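Local coordinates for O-methyltransferase family 2 (Planctopirus limnophila, PDB 5I2H), which probably transfers methyl groups from S-adenosyl-L-methionine to hydroxyl oxygens of its substrates, and in this crystal binds the flavone apigenin, at residues 25-28 and 29-33; 114-117 and 118-121; 282-285 and 286-290; 329-332 and 333-336. All blocks are in the same frame, centred on the assembly; numbering follows the deposited sequence.

Contact 1 of 4, residues 25-28 and 29-33; sequences RGNF and ATELL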
loop_
_atom_site.group_PDB
_atom_site.type_symbol
_atom_site.label_atom_id
_atom_site.label_comp_id
_atom_site.label_asym_id
_atom_site.label_seq_id
_atom_site.Cartn_x
_atom_site.Cartn_y
_atom_site.Cartn_z
ATOM N N ARG A 25 -2.570 -2.760 4.363
ATOM C CA ARG A 25 -1.227 -3.356 4.342
ATOM C C ARG A 25 -0.251 -2.626 3.437
ATOM O O ARG A 25 0.864 -3.132 3.241
ATOM C CB ARG A 25 -1.230 -4.791 3.846
ATOM C CG ARG A 25 -2.380 -5.578 4.219
ATOM C CD ARG A 25 -2.249 -6.066 5.582
ATOM N NE ARG A 25 -3.362 -6.950 5.905
ATOM C CZ ARG A 25 -3.748 -7.145 7.151
ATOM N NH1 ARG A 25 -4.752 -7.952 7.423
ATOM N NH2 ARG A 25 -3.108 -6.486 8.133
ATOM N N GLY A 26 -0.650 -1.497 2.833
ATOM C CA GLY A 26 0.175 -0.882 1.804
ATOM C C GLY A 26 1.568 -0.512 2.264
ATOM O O GLY A 26 2.504 -0.539 1.462
ATOM N N ASN A 27 1.725 -0.111 3.529
ATOM C CA ASN A 27 3.064 0.276 3.993
ATOM C C ASN A 27 4.085 -0.836 3.788
ATOM O O ASN A 27 5.271 -0.545 3.587
ATOM C CB ASN A 27 3.071 0.647 5.483
ATOM C CG ASN A 27 2.706 -0.552 6.364
ATOM O OD1 ASN A 27 1.570 -1.039 6.307
ATOM N ND2 ASN A 27 3.668 -1.053 7.145
ATOM N N PHE A 28 3.662 -2.105 3.890
ATOM C CA PHE A 28 4.640 -3.175 3.746
ATOM C C PHE A 28 5.133 -3.306 2.322
ATOM O O PHE A 28 6.240 -3.826 2.124
ATOM C CB PHE A 28 4.080 -4.497 4.275
ATOM C CG PHE A 28 3.975 -4.492 5.761
ATOM C CD1 PHE A 28 5.127 -4.573 6.529
ATOM C CD2 PHE A 28 2.731 -4.317 6.390
ATOM C CE1 PHE A 28 5.052 -4.539 7.922
ATOM C CE2 PHE A 28 2.637 -4.275 7.780
ATOM C CZ PHE A 28 3.814 -4.373 8.553
ATOM N N ALA A 29 4.356 -2.856 1.329
ATOM C CA ALA A 29 4.876 -2.777 -0.036
ATOM C C ALA A 29 5.999 -1.744 -0.128
ATOM O O ALA A 29 7.103 -2.044 -0.607
ATOM C CB ALA A 29 3.742 -2.435 -1.010
ATOM N N THR A 30 5.751 -0.534 0.383
ATOM C CA THR A 30 6.784 0.504 0.379
ATOM C C THR A 30 8.033 0.032 1.113
ATOM O O THR A 30 9.157 0.170 0.621
ATOM C CB THR A 30 6.242 1.756 1.064
ATOM O OG1 THR A 30 5.005 2.101 0.456
ATOM C CG2 THR A 30 7.249 2.920 0.988
ATOM N N GLU A 31 7.843 -0.517 2.309
ATOM C CA GLU A 31 8.979 -0.918 3.133
ATOM C C GLU A 31 9.766 -2.063 2.504
ATOM O O GLU A 31 11.004 -2.062 2.538
ATOM C CB GLU A 31 8.487 -1.297 4.522
ATOM C CG GLU A 31 7.987 -0.060 5.285
ATOM C CD GLU A 31 7.028 -0.421 6.442
ATOM O OE1 GLU A 31 6.900 -1.616 6.787
ATOM O OE2 GLU A 31 6.415 0.491 7.022
ATOM N N LEU A 32 9.089 -3.058 1.935
ATOM C CA LEU A 32 9.845 -4.154 1.335
ATOM C C LEU A 32 10.611 -3.678 0.100
ATOM O O LEU A 32 11.740 -4.120 -0.148
ATOM C CB LEU A 32 8.930 -5.321 0.982
ATOM C CG LEU A 32 9.705 -6.564 0.460
ATOM C CD1 LEU A 32 10.676 -7.129 1.486
ATOM C CD2 LEU A 32 8.765 -7.659 0.084
ATOM N N LEU A 33 10.016 -2.765 -0.678
ATOM C CA LEU A 33 10.723 -2.189 -1.828
ATOM C C LEU A 33 11.971 -1.449 -1.377
ATOM O O LEU A 33 13.070 -1.682 -1.908
ATOM C CB LEU A 33 9.797 -1.248 -2.625
ATOM C CG LEU A 33 8.825 -2.001 -3.527
ATOM C CD1 LEU A 33 7.732 -1.033 -3.993
ATOM C CD2 LEU A 33 9.541 -2.668 -4.711
#

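Contact 2 of 4, residues 114-117 and 118-121; sequences AQSA and GTLA. With EDO (1,2-ethanediol), chain D.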
loop_
_atom_site.group_PDB
_atom_site.type_symbol
_atom_site.label_atom_id
_atom_site.label_comp_id
_atom_site.label_asym_id
_atom_site.label_seq_id
_atom_site.Cartn_x
_atom_site.Cartn_y
_atom_site.Cartn_z
ATOM N N ALA A 114 14.439 4.900 2.131
ATOM C CA ALA A 114 15.364 3.940 2.746
ATOM C C ALA A 114 15.533 4.174 4.244
ATOM O O ALA A 114 15.892 3.254 4.985
ATOM C CB ALA A 114 16.733 4.021 2.068
ATOM N N GLN A 115 15.328 5.396 4.700
ATOM C CA GLN A 115 15.586 5.741 6.085
ATOM C C GLN A 115 14.314 6.032 6.849
ATOM O O GLN A 115 14.381 6.545 7.972
ATOM C CB GLN A 115 16.536 6.933 6.152
ATOM C CG GLN A 115 17.876 6.621 5.484
ATOM C CD GLN A 115 18.641 5.566 6.253
ATOM O OE1 GLN A 115 18.715 5.626 7.471
ATOM N NE2 GLN A 115 19.164 4.572 5.558
ATOM N N SER A 116 13.152 5.727 6.270
ATOM C CA SER A 116 11.919 5.876 7.023
ATOM C C SER A 116 11.921 4.899 8.200
ATOM O O SER A 116 12.539 3.829 8.154
ATOM C CB SER A 116 10.703 5.633 6.136
ATOM O OG SER A 116 10.504 4.232 5.947
ATOM N N ALA A 117 11.239 5.289 9.273
ATOM C CA ALA A 117 11.177 4.422 10.448
ATOM C C ALA A 117 10.611 3.050 10.085
ATOM O O ALA A 117 11.104 2.019 10.563
ATOM C CB ALA A 117 10.341 5.087 11.546
ATOM N N GLY A 118 9.594 3.016 9.220
ATOM C CA GLY A 118 9.032 1.742 8.803
ATOM C C GLY A 118 10.023 0.870 8.046
ATOM O O GLY A 118 10.121 -0.336 8.296
ATOM N N THR A 119 10.760 1.457 7.103
ATOM C CA THR A 119 11.735 0.667 6.367
ATOM C C THR A 119 12.823 0.152 7.298
ATOM O O THR A 119 13.172 -1.032 7.260
ATOM C CB THR A 119 12.352 1.498 5.244
ATOM O OG1 THR A 119 11.304 1.871 4.348
ATOM C CG2 THR A 119 13.387 0.666 4.494
ATOM N N LEU A 120 13.387 1.041 8.132
ATOM C CA LEU A 120 14.432 0.614 9.059
ATOM C C LEU A 120 13.949 -0.494 9.992
ATOM O O LEU A 120 14.706 -1.428 10.287
ATOM C CB LEU A 120 14.930 1.808 9.878
ATOM C CG LEU A 120 15.615 2.874 9.022
ATOM C CD1 LEU A 120 15.976 4.075 9.889
ATOM C CD2 LEU A 120 16.872 2.239 8.373
ATOM N N ALA A 121 12.699 -0.399 10.478
ATOM C CA ALA A 121 12.158 -1.442 11.345
ATOM C C ALA A 121 12.095 -2.771 10.612
ATOM O O ALA A 121 12.433 -3.824 11.172
ATOM C CB ALA A 121 10.770 -1.046 11.852
HETATM C C1 EDO D . 8.908 7.955 9.596
HETATM O O1 EDO D . 10.288 7.884 9.243
HETATM C C2 EDO D . 8.030 8.379 8.435
HETATM O O2 EDO D . 7.820 7.222 7.606
#

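Contact 3 of 4, residues 282-285 and 286-290; sequences RLVA and KATSG. With FMT (formic acid), chain H.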
loop_
_atom_site.group_PDB
_atom_site.type_symbol
_atom_site.label_atom_id
_atom_site.label_comp_id
_atom_site.label_asym_id
_atom_site.label_seq_id
_atom_site.Cartn_x
_atom_site.Cartn_y
_atom_site.Cartn_z
ATOM N N ARG A 282 4.374 -28.827 16.285
ATOM C CA ARG A 282 4.165 -29.186 17.683
ATOM C C ARG A 282 2.728 -28.918 18.099
ATOM O O ARG A 282 2.078 -29.780 18.712
ATOM C CB ARG A 282 5.149 -28.394 18.567
ATOM C CG ARG A 282 4.965 -28.600 20.090
ATOM C CD ARG A 282 5.813 -29.757 20.653
ATOM N NE ARG A 282 5.336 -31.005 20.104
ATOM C CZ ARG A 282 4.346 -31.717 20.635
ATOM N NH1 ARG A 282 3.725 -31.293 21.739
ATOM N NH2 ARG A 282 3.969 -32.845 20.048
ATOM N N LEU A 283 2.192 -27.730 17.747
ATOM C CA LEU A 283 0.840 -27.379 18.197
ATOM C C LEU A 283 -0.194 -28.282 17.533
ATOM O O LEU A 283 -1.149 -28.733 18.181
ATOM C CB LEU A 283 0.539 -25.900 17.914
ATOM C CG LEU A 283 -0.744 -25.409 18.589
ATOM C CD1 LEU A 283 -0.728 -25.595 20.110
ATOM C CD2 LEU A 283 -0.952 -23.942 18.253
ATOM N N VAL A 284 -0.003 -28.568 16.241
ATOM C CA VAL A 284 -0.929 -29.443 15.532
ATOM C C VAL A 284 -0.917 -30.837 16.148
ATOM O O VAL A 284 -1.980 -31.441 16.387
ATOM C CB VAL A 284 -0.574 -29.477 14.032
ATOM C CG1 VAL A 284 -1.325 -30.618 13.346
ATOM C CG2 VAL A 284 -0.955 -28.132 13.355
ATOM N N ALA A 285 0.280 -31.347 16.473
ATOM C CA ALA A 285 0.388 -32.661 17.113
ATOM C C ALA A 285 -0.302 -32.694 18.478
ATOM O O ALA A 285 -1.034 -33.645 18.795
ATOM C CB ALA A 285 1.857 -33.049 17.261
ATOM N N LYS A 286 -0.064 -31.679 19.310
ATOM C CA LYS A 286 -0.646 -31.683 20.653
ATOM C C LYS A 286 -2.170 -31.630 20.574
ATOM O O LYS A 286 -2.879 -32.393 21.261
ATOM C CB LYS A 286 -0.093 -30.508 21.483
ATOM C CG LYS A 286 -0.669 -30.386 22.903
ATOM C CD LYS A 286 0.164 -29.348 23.778
ATOM C CE LYS A 286 -0.323 -29.285 25.225
ATOM N NZ LYS A 286 -1.719 -28.737 25.288
ATOM N N ALA A 287 -2.697 -30.734 19.744
ATOM C CA ALA A 287 -4.149 -30.677 19.567
ATOM C C ALA A 287 -4.703 -32.019 19.089
ATOM O O ALA A 287 -5.719 -32.497 19.608
ATOM C CB ALA A 287 -4.516 -29.560 18.590
ATOM N N THR A 288 -4.051 -32.634 18.092
ATOM C CA THR A 288 -4.522 -33.906 17.531
ATOM C C THR A 288 -4.508 -35.017 18.573
ATOM O O THR A 288 -5.388 -35.894 18.569
ATOM C CB THR A 288 -3.636 -34.314 16.359
ATOM O OG1 THR A 288 -3.741 -33.345 15.326
ATOM C CG2 THR A 288 -4.083 -35.678 15.774
ATOM N N SER A 289 -3.539 -34.976 19.498
ATOM C CA SER A 289 -3.298 -36.113 20.383
ATOM C C SER A 289 -4.519 -36.430 21.244
ATOM O O SER A 289 -4.772 -37.597 21.560
ATOM C CB SER A 289 -2.072 -35.838 21.256
ATOM O OG SER A 289 -2.352 -34.832 22.210
ATOM N N GLY A 290 -5.311 -35.427 21.591
ATOM C CA GLY A 290 -6.455 -35.652 22.441
ATOM C C GLY A 290 -7.782 -35.825 21.737
ATOM O O GLY A 290 -8.798 -36.023 22.411
HETATM C C FMT H . 6.080 -32.502 17.010
HETATM O O1 FMT H . 5.579 -33.536 17.528
HETATM O O2 FMT H . 6.722 -31.570 17.573
#

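Contact 4 of 4, residues 329-332 and 333-336; sequences AYSL and EEYR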
loop_
_atom_site.group_PDB
_atom_site.type_symbol
_atom_site.label_atom_id
_atom_site.label_comp_id
_atom_site.label_asym_id
_atom_site.label_seq_id
_atom_site.Cartn_x
_atom_site.Cartn_y
_atom_site.Cartn_z
ATOM N N ALA A 329 2.529 -16.014 6.940
ATOM C CA ALA A 329 1.460 -16.761 6.277
ATOM C C ALA A 329 2.040 -18.027 5.666
ATOM O O ALA A 329 3.197 -18.046 5.215
ATOM C CB ALA A 329 0.781 -15.916 5.192
ATOM N N TYR A 330 1.221 -19.084 5.647
ATOM C CA TYR A 330 1.601 -20.385 5.110
ATOM C C TYR A 330 0.655 -20.781 3.971
ATOM O O TYR A 330 -0.438 -20.220 3.832
ATOM C CB TYR A 330 1.596 -21.468 6.220
ATOM C CG TYR A 330 2.664 -21.236 7.258
ATOM C CD1 TYR A 330 4.020 -21.395 6.939
ATOM C CD2 TYR A 330 2.339 -20.857 8.565
ATOM C CE1 TYR A 330 5.028 -21.188 7.908
ATOM C CE2 TYR A 330 3.321 -20.659 9.517
ATOM C CZ TYR A 330 4.668 -20.823 9.185
ATOM O OH TYR A 330 5.646 -20.609 10.135
ATOM N N SER A 331 1.071 -21.772 3.164
ATOM C CA SER A 331 0.245 -22.289 2.075
ATOM C C SER A 331 -0.592 -23.488 2.544
ATOM O O SER A 331 -0.333 -24.084 3.588
ATOM C CB SER A 331 1.111 -22.737 0.892
ATOM O OG SER A 331 1.918 -23.843 1.312
ATOM N N LEU A 332 -1.600 -23.855 1.735
ATOM C CA LEU A 332 -2.370 -25.058 2.038
ATOM C C LEU A 332 -1.458 -26.273 2.076
ATOM O O LEU A 332 -1.588 -27.124 2.966
ATOM C CB LEU A 332 -3.489 -25.270 1.018
ATOM C CG LEU A 332 -4.428 -26.489 1.242
ATOM C CD1 LEU A 332 -5.131 -26.471 2.591
ATOM C CD2 LEU A 332 -5.483 -26.580 0.159
ATOM N N GLU A 333 -0.482 -26.335 1.154
ATOM C CA GLU A 333 0.443 -27.464 1.128
ATOM C C GLU A 333 1.235 -27.548 2.432
ATOM O O GLU A 333 1.430 -28.645 2.982
ATOM C CB GLU A 333 1.357 -27.337 -0.097
ATOM C CG GLU A 333 2.493 -28.310 -0.164
ATOM C CD GLU A 333 3.325 -28.108 -1.448
ATOM O OE1 GLU A 333 2.733 -27.892 -2.536
ATOM O OE2 GLU A 333 4.571 -28.138 -1.367
ATOM N N GLU A 334 1.619 -26.389 2.994
ATOM C CA GLU A 334 2.336 -26.385 4.272
ATOM C C GLU A 334 1.441 -26.865 5.415
ATOM O O GLU A 334 1.831 -27.748 6.190
ATOM C CB GLU A 334 2.924 -24.993 4.535
ATOM C CG GLU A 334 4.102 -24.734 3.568
ATOM C CD GLU A 334 4.683 -23.320 3.625
ATOM O OE1 GLU A 334 3.888 -22.352 3.748
ATOM O OE2 GLU A 334 5.938 -23.204 3.516
ATOM N N TYR A 335 0.222 -26.329 5.524
ATOM C CA TYR A 335 -0.716 -26.859 6.520
ATOM C C TYR A 335 -0.936 -28.368 6.343
ATOM O O TYR A 335 -0.916 -29.124 7.330
ATOM C CB TYR A 335 -2.043 -26.106 6.468
ATOM C CG TYR A 335 -1.916 -24.711 7.022
ATOM C CD1 TYR A 335 -1.618 -24.520 8.377
ATOM C CD2 TYR A 335 -2.055 -23.594 6.205
ATOM C CE1 TYR A 335 -1.448 -23.261 8.913
ATOM C CE2 TYR A 335 -1.927 -22.294 6.732
ATOM C CZ TYR A 335 -1.617 -22.143 8.093
ATOM O OH TYR A 335 -1.418 -20.899 8.617
ATOM N N ARG A 336 -1.088 -28.833 5.097
ATOM C CA ARG A 336 -1.334 -30.258 4.879
ATOM C C ARG A 336 -0.135 -31.106 5.279
ATOM O O ARG A 336 -0.307 -32.239 5.749
ATOM C CB ARG A 336 -1.726 -30.513 3.422
ATOM C CG ARG A 336 -3.133 -30.048 3.091
ATOM C CD ARG A 336 -3.632 -30.647 1.792
ATOM N NE ARG A 336 -3.706 -32.107 1.932
ATOM C CZ ARG A 336 -4.084 -32.958 0.987
ATOM N NH1 ARG A 336 -4.435 -32.521 -0.216
ATOM N NH2 ARG A 336 -4.099 -34.262 1.258
HETATM O O HOH W 1 -1.398 -18.741 6.974
#

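Contact 1 of 4, residues 25-28 and 29-33
G26 O takes two weak bonds in the first turns of helix 26-39, from A29 N at 3.0 Å and from T30 N at 3.4 Å. N27 follows with two links to E31, one helical turn further on. The first is a helical backbone bond, E31 N to N27 O at 2.9 Å. The second joins the side chains: N27 ND2 donates to E31 OE2 at 3.2 Å and nearly straight (172°). The carboxylate oxygen lies in the amide plane of N27, yet the amide reaches that oxygen from above the carboxylate plane. CG of N27 sits between the backbone N and the carbonyl carbon (chi1 64°). This places the amide over the ring of the next residue, F28, and ND2 of N27 stands 3.3 Å above the centre of that ring. The amide thus meets both the F28 ring and the carboxylate, which probably limits its rotation. F28 meets the other carboxylate oxygen, with CD1 3.5 Å from E31 OE1 and the ring plane steeply inclined to the carboxylate. F28 O accepts from L32 N at 3.0 Å. With an alanine in place of E31, the N27 amide would probably lose its carboxylate acceptor and be freer to turn off the F28 ring. This i to i+4 pair sits in the dimerisation domain, at the dimer interface: T30 OG1 bonds F24 O and N27 N of the second subunit. F28 packs on A320 and S323 of helix 312-324, L32 on helix 64-76, and E31 on T119 and L122 of helix 117-128.

Contact 2 of 4, residues 114-117 and 118-121
L120 folds back over the residues that lead into its own helix. Its backbone N gives S116 O a 2.9 Å hydrogen bond that is almost perfectly straight (178°). The side chain follows the same path. CG of L120 has turned to the side of its backbone N, anti to the carbonyl carbon (chi1 -65°), and the two methyls reach back along the loop. CD1 of L120 rests 3.5 Å from Q115 O, and CD2 lies 3.7 Å from A114 O. The bent chain of Q115 also brings its OE1 up to both methyls, crossing L120 at a slant. One residue earlier, T119 sets its CG2 3.6 Å from the same A114 O, so that carbonyl is lined by two apolar branches. S116 OG lies 3.0 Å from T119 OG1. The next helical bond runs from A121 N to A117 O at 2.9 Å.

Further out, A113 O accepts from T119 OG1 and, weakly, from S116 OG, which ties the T119 hydroxyl to the preceding loop and the S116 one only loosely. A114 O is bonded to NE2 of H39 on helix 26-39. L120 and Q115 also pack on H39, and T119 on A34. A117 packs against A117 of the second subunit. A 1,2-ethanediol, probably from the crystallisation liquor, takes the A117 N-H on its O1 at 2.8 Å. This backbone N belongs to the first turn, where helical N-H groups have no carbonyl of an earlier turn to bond. The whole is a helix N-terminus, with S116 at the N-cap position of helix 117-128.

Contact 3 of 4, residues 282-285 and 286-290
T288 and V284 meet in a local contact, one turn apart in the last turns of helix 277-289. This helix joins strands 265-269 and 296-301 in a beta-alpha-beta crossover. V284 O takes two bonds from the same residue, T288 N at 2.9 Å and T288 OG1 at 2.8 Å. They come from opposite faces of the carbonyl plane. At chi1 -63° the threonine hydroxyl lies on the side of its own N-H, which turns it towards the carbonyl one turn earlier. T288 is buried, and its hydroxyl has this acceptor within the helix. The backbone ladder goes on with A287 N to L283 O at 3.0 Å and K286 N to R282 O at 2.9 Å.

R282 is bent at chi2 and chi3 and leans forward along the helix, and its NH1 comes 3.9 Å from K286 CB. A formate, probably from the crystallisation liquor, lies at the guanidinium edge: R282 NE bonds its O2 at 2.9 Å and NH2 its O1 at 3.1 Å. K286 turns its amine away to D258 O and M255 O, and makes a cation-pi contact with F260. V284 and A287 pack on L297 of strand 296-301, helix against sheet, as in the Rossmann-like domain of these methyltransferases.

Contact 4 of 4, residues 329-332 and 333-336
Y335 offers the face of its ring to the edge of Y330. The pair is an offset edge-to-face stack, with ring centroids 6.0 Å apart and planes at 85°. Y330 CB adds an apolar touch, 3.7 Å from Y335 CE2. Beside it, S331 and E334 form a capping box at the start of helix 332-341. E334 N donates to S331 OG at 3.1 Å, and S331 N donates back to E334 OE1 at 2.9 Å. The serine OG sits between its backbone N and carbonyl carbon (chi1 65°), which sets it before the first-turn N-H. E334 OE1 also lies at the Y330 ring edge, in its plane, 3.3 Å from CD1 of Y330. E334 OE2 has salt bridges to R277 and R328, which would favour the charged carboxylate. Y335 is buried against I299 and D301 of strand 296-301 and I359 of strand 357-362. A leucine in place of Y335 would probably deprive the Y330 edge of this aromatic face and the bridging water of one of its donors. That water accepts from Y335 OH at 2.7 Å and from Y330 N at 3.0 Å, and lies in the plane of the Y335 ring.

The four contacts follow one another along the chain. Contact 1 lies near the start of helix 26-39 and contact 2 at the loop leading into helix 117-128, with centres about 10 Å apart. They touch where E31 packs on G118 and T119, and both meet the second subunit. Contacts 3 and 4 belong to the methyltransferase domain, with centres about 17 Å apart and no touch. Both pack on the seven-stranded mixed sheet and share strand 296-301. Contacts 2 and 3 are the most distant pair, about 39 Å between centres, on opposite sides of the chain's centre. The set thus samples the dimerising part of the fold and the part that probably carries out methyl transfer.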